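Local coordinates for T9SS C-terminal target domain-containing protein (Bacteroides cellulosilyticus, PDB 5JVK) that probably hydrolyses O-glycosidic bonds, as a family 39 glycoside hydrolase of a gut symbiont, at residues Ala445-Thr448 / Gly452-Ile455; Leu485-Ser490 / Gln494-Lys499; Val142-Ala145 / Tyr149-Pro152. All coordinates share one frame; numbering follows the deposited sequence.

Interaction 3 comes first along the chain, in the loop between helices 139-142 and 153-164, after strand 132-138 of the eight-stranded parallel barrel. Interactions 1 and 2 follow in that order, in the beta domain beyond it, their centres about 53 Å from that of interaction 3, on the other side of the chain's centre. These two lie about 10 Å apart, centre to centre, and touch: Thr-453 and Ile-455 probably hydrogen-bond through the backbone to Leu-489 and Leu-487. Strands 439-447 and 494-498 are neighbours in one antiparallel sheet, strands 453-458 and 484-489 pair in another. Both contacts join the same two layers, whereas interaction 3 lies in a loop of the barrel, the family's catalytic domain.

Interaction 1: Ala445-Thr448 / Gly452-Ile455; sequences AWTT and GTTI
Thr-447 meets Gly-452 and Thr-453 across a short turn, and the contact is tight only at this one side chain. Its methyl CG2 lies against the backbone of the glycine, 3.9 Å from Gly-452 CA. Glycine suits this position because at phi 95° and psi 160° a beta carbon would be jammed against the preceding carbonyl oxygen. The other branch of Thr-447 points OG1 anti to its own nitrogen (chi1 -178°) and brings it 3.5 Å from Thr-453 OG1. The two hydroxyls are neighbours rather than partners. Both turn instead to Asn-429 OD1, which is hydrogen-bonded to Thr-447 OG1 and, weakly, to Thr-453 OG1; the backbone N-H of Lys-449 also bonds to Thr-447 OG1, as in an ST turn. Away from this point the chains part. Thr-454 faces solvent and turns its hydroxyl to Asn-488, while Ala-445 and Ile-455 approach each other's chain only to 5.5 Å and pack instead on Leu-489. Strands 439-447 and 453-458 belong to different sheets, so the connection is a beta-arch, not a hairpin. With just 116 Å² buried, its chemistry implies a crossing fixed less by direct bonding than by a shared asparagine and by a glycine whose backbone angles other residues would find strained.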
loop_
_atom_site.group_PDB
_atom_site.type_symbol
_atom_site.label_atom_id
_atom_site.label_comp_id
_atom_site.label_asym_id
_atom_site.label_seq_id
_atom_site.Cartn_x
_atom_site.Cartn_y
_atom_site.Cartn_z
ATOM N N ALA A 445 10.343 -12.136 12.289
ATOM C CA ALA A 445 10.242 -13.586 12.155
ATOM C C ALA A 445 8.823 -14.025 11.828
ATOM O O ALA A 445 7.863 -13.532 12.415
ATOM C CB ALA A 445 10.727 -14.269 13.424
ATOM N N TRP A 446 8.708 -14.948 10.878
ATOM C CA TRP A 446 7.429 -15.541 10.508
ATOM C C TRP A 446 7.637 -16.922 9.900
ATOM O O TRP A 446 8.762 -17.298 9.559
ATOM C CB TRP A 446 6.658 -14.628 9.538
ATOM C CG TRP A 446 7.181 -14.558 8.117
ATOM C CD1 TRP A 446 6.895 -15.414 7.096
ATOM C CD2 TRP A 446 8.040 -13.554 7.565
ATOM N NE1 TRP A 446 7.534 -15.020 5.949
ATOM C CE2 TRP A 446 8.248 -13.882 6.209
ATOM C CE3 TRP A 446 8.667 -12.414 8.090
ATOM C CZ2 TRP A 446 9.051 -13.109 5.364
ATOM C CZ3 TRP A 446 9.467 -11.643 7.246
ATOM C CH2 TRP A 446 9.651 -11.997 5.898
ATOM N N THR A 447 6.541 -17.661 9.769
ATOM C CA THR A 447 6.542 -18.951 9.090
ATOM C C THR A 447 5.567 -18.904 7.919
ATOM O O THR A 447 4.537 -18.231 7.988
ATOM C CB THR A 447 6.197 -20.124 10.043
ATOM O OG1 THR A 447 6.250 -21.362 9.321
ATOM C CG2 THR A 447 4.815 -19.978 10.686
ATOM N N THR A 448 5.909 -19.616 6.846
ATOM C CA THR A 448 5.002 -19.816 5.717
ATOM C C THR A 448 3.940 -20.893 6.002
ATOM O O THR A 448 2.942 -20.978 5.288
ATOM C CB THR A 448 5.778 -20.185 4.438
ATOM O OG1 THR A 448 6.571 -21.356 4.666
ATOM C CG2 THR A 448 6.686 -19.037 4.023
ATOM N N GLY A 452 1.281 -22.885 11.714
ATOM C CA GLY A 452 2.272 -22.290 12.621
ATOM C C GLY A 452 3.342 -23.288 13.032
ATOM O O GLY A 452 3.145 -24.496 12.904
ATOM N N THR A 453 4.483 -22.777 13.498
ATOM C CA THR A 453 5.548 -23.603 14.089
ATOM C C THR A 453 6.246 -22.869 15.222
ATOM O O THR A 453 6.124 -21.650 15.361
ATOM C CB THR A 453 6.649 -23.997 13.073
ATOM O OG1 THR A 453 7.158 -22.826 12.418
ATOM C CG2 THR A 453 6.125 -24.958 12.044
ATOM N N THR A 454 6.986 -23.636 16.017
ATOM C CA THR A 454 7.857 -23.107 17.052
ATOM C C THR A 454 9.309 -23.297 16.615
ATOM O O THR A 454 9.667 -24.357 16.099
ATOM C CB THR A 454 7.613 -23.829 18.387
ATOM O OG1 THR A 454 6.242 -23.653 18.776
ATOM C CG2 THR A 454 8.530 -23.287 19.482
ATOM N N ILE A 455 10.130 -22.263 16.801
ATOM C CA ILE A 455 11.578 -22.359 16.582
ATOM C C ILE A 455 12.353 -21.771 17.757
ATOM O O ILE A 455 11.813 -21.007 18.559
ATOM C CB ILE A 455 12.036 -21.679 15.266
ATOM C CG1 ILE A 455 11.702 -20.180 15.250
ATOM C CG2 ILE A 455 11.412 -22.366 14.059
ATOM C CD1 ILE A 455 12.571 -19.390 14.300
#

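Interaction 2: Leu485-Ser490 / Gln494-Lys499; sequences LVLNLS and QYLVVK
Gln-494 NE2 is gripped twice: by Asn-488 O at 3.2 Å from NE2, and by water 2, which accepts from the same nitrogen at 3.0 Å and from Ser-490 N at 3.2 Å. The carbonyl oxygen of Asn-488 lies almost in the plane of the glutamine amide, but the donor stands above the carbonyl's own plane, 59° out of it. The amide oxygen is held too. Water 1 donates a hydrogen bond to Gln-494 OE1 at 2.8 Å and accepts one from Asn-488 N at 2.7 Å. Since Leu-487 and Leu-489 carry the backbone bonds to strand 453-458, the N-H and C=O of Asn-488 are turned off that edge, and one side chain with a water on each of its amide atoms serves them. A glutamine fits because its amide both donates and accepts, and its CG sits between backbone N and carbonyl carbon (chi1 70°), from where the extended chain spans the gap. Cut back to an alanine, this position is likely to leave Asn-488 O without its donor and both waters short of a partner between the layers. Leu-487 CD2 flanks the amide, 3.7 Å from Gln-494 OE1. The apolar part of the contact gathers on Leu-496 CD1: Leu-485 meets it tip to tip, CD1 to CD1 at 3.8 Å, and Leu-487 CD1 packs on it more loosely. Leu-487 and Leu-489 also press on Ala-445. The strand axes pass 9.5 Å apart, too far for direct backbone pairing, with their N-to-C directions 151° apart and so roughly antiparallel; consecutive strands that lie in facing sheets, with apolar side chains packed between them, are characteristic of a beta-sandwich.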
loop_
_atom_site.group_PDB
_atom_site.type_symbol
_atom_site.label_atom_id
_atom_site.label_comp_id
_atom_site.label_asym_id
_atom_site.label_seq_id
_atom_site.Cartn_x
_atom_site.Cartn_y
_atom_site.Cartn_z
ATOM N N LEU A 485 15.950 -17.992 22.237
ATOM C CA LEU A 485 14.614 -17.415 22.280
ATOM C C LEU A 485 13.643 -18.387 21.615
ATOM O O LEU A 485 13.820 -18.728 20.447
ATOM C CB LEU A 485 14.583 -16.064 21.564
ATOM C CG LEU A 485 15.563 -15.012 22.084
ATOM C CD1 LEU A 485 15.533 -13.776 21.200
ATOM C CD2 LEU A 485 15.256 -14.647 23.527
ATOM N N VAL A 486 12.635 -18.836 22.366
ATOM C CA VAL A 486 11.600 -19.734 21.845
ATOM C C VAL A 486 10.514 -18.874 21.209
ATOM O O VAL A 486 9.788 -18.181 21.922
ATOM C CB VAL A 486 10.982 -20.623 22.953
ATOM C CG1 VAL A 486 9.971 -21.602 22.363
ATOM C CG2 VAL A 486 12.068 -21.372 23.715
ATOM N N LEU A 487 10.417 -18.916 19.879
ATOM C CA LEU A 487 9.457 -18.104 19.119
ATOM C C LEU A 487 8.353 -18.972 18.530
ATOM O O LEU A 487 8.636 -19.947 17.834
ATOM C CB LEU A 487 10.161 -17.367 17.977
ATOM C CG LEU A 487 11.288 -16.403 18.348
ATOM C CD1 LEU A 487 11.887 -15.800 17.087
ATOM C CD2 LEU A 487 10.791 -15.310 19.279
ATOM N N ASN A 488 7.103 -18.599 18.803
ATOM C CA ASN A 488 5.934 -19.285 18.259
ATOM C C ASN A 488 5.485 -18.562 16.999
ATOM O O ASN A 488 4.721 -17.599 17.061
ATOM C CB ASN A 488 4.812 -19.331 19.297
ATOM C CG ASN A 488 5.187 -20.155 20.515
ATOM O OD1 ASN A 488 5.636 -21.296 20.391
ATOM N ND2 ASN A 488 5.013 -19.577 21.703
ATOM N N LEU A 489 5.975 -19.040 15.857
ATOM C CA LEU A 489 5.780 -18.364 14.582
ATOM C C LEU A 489 4.387 -18.608 14.017
ATOM O O LEU A 489 3.838 -19.707 14.134
ATOM C CB LEU A 489 6.826 -18.821 13.559
ATOM C CG LEU A 489 8.305 -18.666 13.929
ATOM C CD1 LEU A 489 9.169 -19.071 12.745
ATOM C CD2 LEU A 489 8.634 -17.246 14.363
ATOM N N SER A 490 3.828 -17.560 13.416
ATOM C CA SER A 490 2.626 -17.654 12.601
ATOM C C SER A 490 2.900 -17.036 11.232
ATOM O O SER A 490 3.996 -16.529 10.969
ATOM C CB SER A 490 1.454 -16.935 13.285
ATOM O OG SER A 490 1.606 -15.526 13.252
ATOM N N GLN A 494 6.196 -11.356 13.521
ATOM C CA GLN A 494 6.470 -10.746 14.817
ATOM C C GLN A 494 7.870 -10.159 14.768
ATOM O O GLN A 494 8.650 -10.475 13.868
ATOM C CB GLN A 494 6.325 -11.762 15.954
ATOM C CG GLN A 494 7.401 -12.836 16.017
ATOM C CD GLN A 494 6.993 -14.005 16.886
ATOM O OE1 GLN A 494 7.523 -14.188 17.978
ATOM N NE2 GLN A 494 6.038 -14.797 16.408
ATOM N N TYR A 495 8.183 -9.314 15.746
ATOM C CA TYR A 495 9.370 -8.472 15.706
ATOM C C TYR A 495 10.106 -8.448 17.048
ATOM O O TYR A 495 9.476 -8.322 18.100
ATOM C CB TYR A 495 8.971 -7.043 15.327
ATOM C CG TYR A 495 8.049 -6.942 14.130
ATOM C CD1 TYR A 495 8.558 -6.904 12.834
ATOM C CD2 TYR A 495 6.666 -6.887 14.295
ATOM C CE1 TYR A 495 7.716 -6.809 11.735
ATOM C CE2 TYR A 495 5.815 -6.789 13.205
ATOM C CZ TYR A 495 6.343 -6.754 11.926
ATOM O OH TYR A 495 5.503 -6.661 10.843
ATOM N N LEU A 496 11.435 -8.566 16.995
ATOM C CA LEU A 496 12.303 -8.400 18.161
ATOM C C LEU A 496 13.061 -7.081 18.036
ATOM O O LEU A 496 14.025 -6.990 17.280
ATOM C CB LEU A 496 13.297 -9.559 18.269
ATOM C CG LEU A 496 12.752 -10.920 18.706
ATOM C CD1 LEU A 496 13.751 -12.020 18.381
ATOM C CD2 LEU A 496 12.420 -10.923 20.192
ATOM N N VAL A 497 12.623 -6.072 18.782
ATOM C CA VAL A 497 13.215 -4.731 18.732
ATOM C C VAL A 497 14.421 -4.646 19.670
ATOM O O VAL A 497 14.415 -5.253 20.738
ATOM C CB VAL A 497 12.173 -3.656 19.114
ATOM C CG1 VAL A 497 12.773 -2.252 19.046
ATOM C CG2 VAL A 497 10.955 -3.763 18.203
ATOM N N VAL A 498 15.445 -3.890 19.265
ATOM C CA VAL A 498 16.660 -3.690 20.068
ATOM C C VAL A 498 16.524 -2.445 20.959
ATOM O O VAL A 498 16.061 -1.399 20.501
ATOM C CB VAL A 498 17.917 -3.576 19.171
ATOM C CG1 VAL A 498 19.165 -3.277 20.000
ATOM C CG2 VAL A 498 18.105 -4.859 18.366
ATOM N N LYS A 499 16.944 -2.581 22.222
ATOM C CA LYS A 499 16.856 -1.524 23.253
ATOM C C LYS A 499 15.457 -0.938 23.411
ATOM O O LYS A 499 14.629 -1.491 24.132
ATOM C CB LYS A 499 17.882 -0.414 22.999
ATOM C CG LYS A 499 19.308 -0.863 23.266
ATOM C CD LYS A 499 20.337 0.094 22.687
ATOM C CE LYS A 499 21.723 -0.535 22.688
ATOM N NZ LYS A 499 22.739 0.351 22.055
HETATM O O HOH W 1 6.514 -16.081 19.728
HETATM O O HOH W 2 5.493 -14.886 13.434
#

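Interaction 3: Val142-Ala145 / Tyr149-Pro152; sequences VEPA and YVMP
The ring of Tyr-149 receives the carboxylate of Glu-143 at its edge, with OE1 in the ring plane and CD 3.7 Å from Tyr-149 CE2. The two side chains run side by side in the same direction, and the carboxylate is turned 65° against the ring, so this is no stack; a nearly parallel ring, that of Tyr-206 from helix 194-211, also meets Tyr-149. With CG anti to its nitrogen (chi1 -175°), Glu-143 extends its acid group to Trp-139 NE1, Tyr-181 OH and the backbone N of Gly-147, three partners that would suit a buried carboxylate. Next to it, Val-150 N donates to Val-142 O at 2.9 Å, in the carbonyl plane, while Tyr-149 CA touches the same oxygen at 3.4 Å. In return Val-142 CA comes 3.3 Å from Val-150 O. Compact apolar groups close the flanks: Pro-144 CG lies 3.8 Å from Val-150 CG1, and Val-142 CG2 is 3.9 Å from Pro-152 CD. The result is a loop whose two ends are pinned together by one backbone hydrogen bond, between helices 139-142 and 153-164, in the link that follows the second strand of a (beta/alpha)8 barrel.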
loop_
_atom_site.group_PDB
_atom_site.type_symbol
_atom_site.label_atom_id
_atom_site.label_comp_id
_atom_site.label_asym_id
_atom_site.label_seq_id
_atom_site.Cartn_x
_atom_site.Cartn_y
_atom_site.Cartn_z
ATOM N N VAL A 142 -8.763 16.021 -18.612
ATOM C CA VAL A 142 -7.795 17.128 -18.760
ATOM C C VAL A 142 -7.988 17.915 -20.065
ATOM O O VAL A 142 -7.847 19.139 -20.062
ATOM C CB VAL A 142 -6.321 16.656 -18.574
ATOM C CG1 VAL A 142 -5.308 17.528 -19.317
ATOM C CG2 VAL A 142 -5.978 16.653 -17.096
ATOM N N GLU A 143 -8.301 17.216 -21.156
ATOM C CA GLU A 143 -8.505 17.831 -22.472
ATOM C C GLU A 143 -9.926 17.507 -22.972
ATOM O O GLU A 143 -10.104 16.579 -23.765
ATOM C CB GLU A 143 -7.421 17.327 -23.443
ATOM C CG GLU A 143 -7.423 17.965 -24.829
ATOM C CD GLU A 143 -6.232 17.551 -25.693
ATOM O OE1 GLU A 143 -5.515 16.592 -25.341
ATOM O OE2 GLU A 143 -6.013 18.182 -26.747
ATOM N N PRO A 144 -10.949 18.261 -22.500
ATOM C CA PRO A 144 -12.333 17.988 -22.925
ATOM C C PRO A 144 -12.601 18.300 -24.404
ATOM O O PRO A 144 -13.466 17.669 -25.014
ATOM C CB PRO A 144 -13.183 18.901 -22.021
ATOM C CG PRO A 144 -12.253 19.471 -21.005
ATOM C CD PRO A 144 -10.890 19.441 -21.616
ATOM N N ALA A 145 -11.881 19.282 -24.948
ATOM C CA ALA A 145 -11.881 19.576 -26.381
ATOM C C ALA A 145 -10.444 19.696 -26.881
ATOM O O ALA A 145 -9.520 19.917 -26.094
ATOM C CB ALA A 145 -12.648 20.858 -26.657
ATOM N N TYR A 149 -7.294 22.962 -22.420
ATOM C CA TYR A 149 -6.938 22.202 -21.222
ATOM C C TYR A 149 -7.622 22.706 -19.958
ATOM O O TYR A 149 -8.036 23.863 -19.875
ATOM C CB TYR A 149 -5.425 22.224 -21.018
ATOM C CG TYR A 149 -4.636 21.727 -22.210
ATOM C CD1 TYR A 149 -3.608 22.494 -22.762
ATOM C CD2 TYR A 149 -4.918 20.489 -22.793
ATOM C CE1 TYR A 149 -2.883 22.038 -23.856
ATOM C CE2 TYR A 149 -4.200 20.027 -23.888
ATOM C CZ TYR A 149 -3.185 20.804 -24.415
ATOM O OH TYR A 149 -2.476 20.343 -25.498
ATOM N N VAL A 150 -7.733 21.812 -18.979
ATOM C CA VAL A 150 -8.270 22.136 -17.657
ATOM C C VAL A 150 -7.787 21.098 -16.635
ATOM O O VAL A 150 -7.627 19.926 -16.971
ATOM C CB VAL A 150 -9.818 22.216 -17.670
ATOM C CG1 VAL A 150 -10.452 20.862 -17.987
ATOM C CG2 VAL A 150 -10.351 22.768 -16.351
ATOM N N MET A 151 -7.542 21.543 -15.402
ATOM C CA MET A 151 -7.149 20.660 -14.304
ATOM C C MET A 151 -8.399 20.333 -13.480
ATOM O O MET A 151 -8.983 21.241 -12.886
ATOM C CB MET A 151 -6.094 21.349 -13.430
ATOM C CG MET A 151 -5.515 20.496 -12.306
ATOM S SD MET A 151 -4.752 18.951 -12.848
ATOM C CE MET A 151 -3.436 19.553 -13.900
ATOM N N PRO A 152 -8.826 19.047 -13.444
ATOM C CA PRO A 152 -10.039 18.698 -12.681
ATOM C C PRO A 152 -9.942 18.996 -11.185
ATOM O O PRO A 152 -8.840 19.053 -10.637
ATOM C CB PRO A 152 -10.189 17.189 -12.915
ATOM C CG PRO A 152 -9.442 16.916 -14.169
ATOM C CD PRO A 152 -8.294 17.876 -14.170
#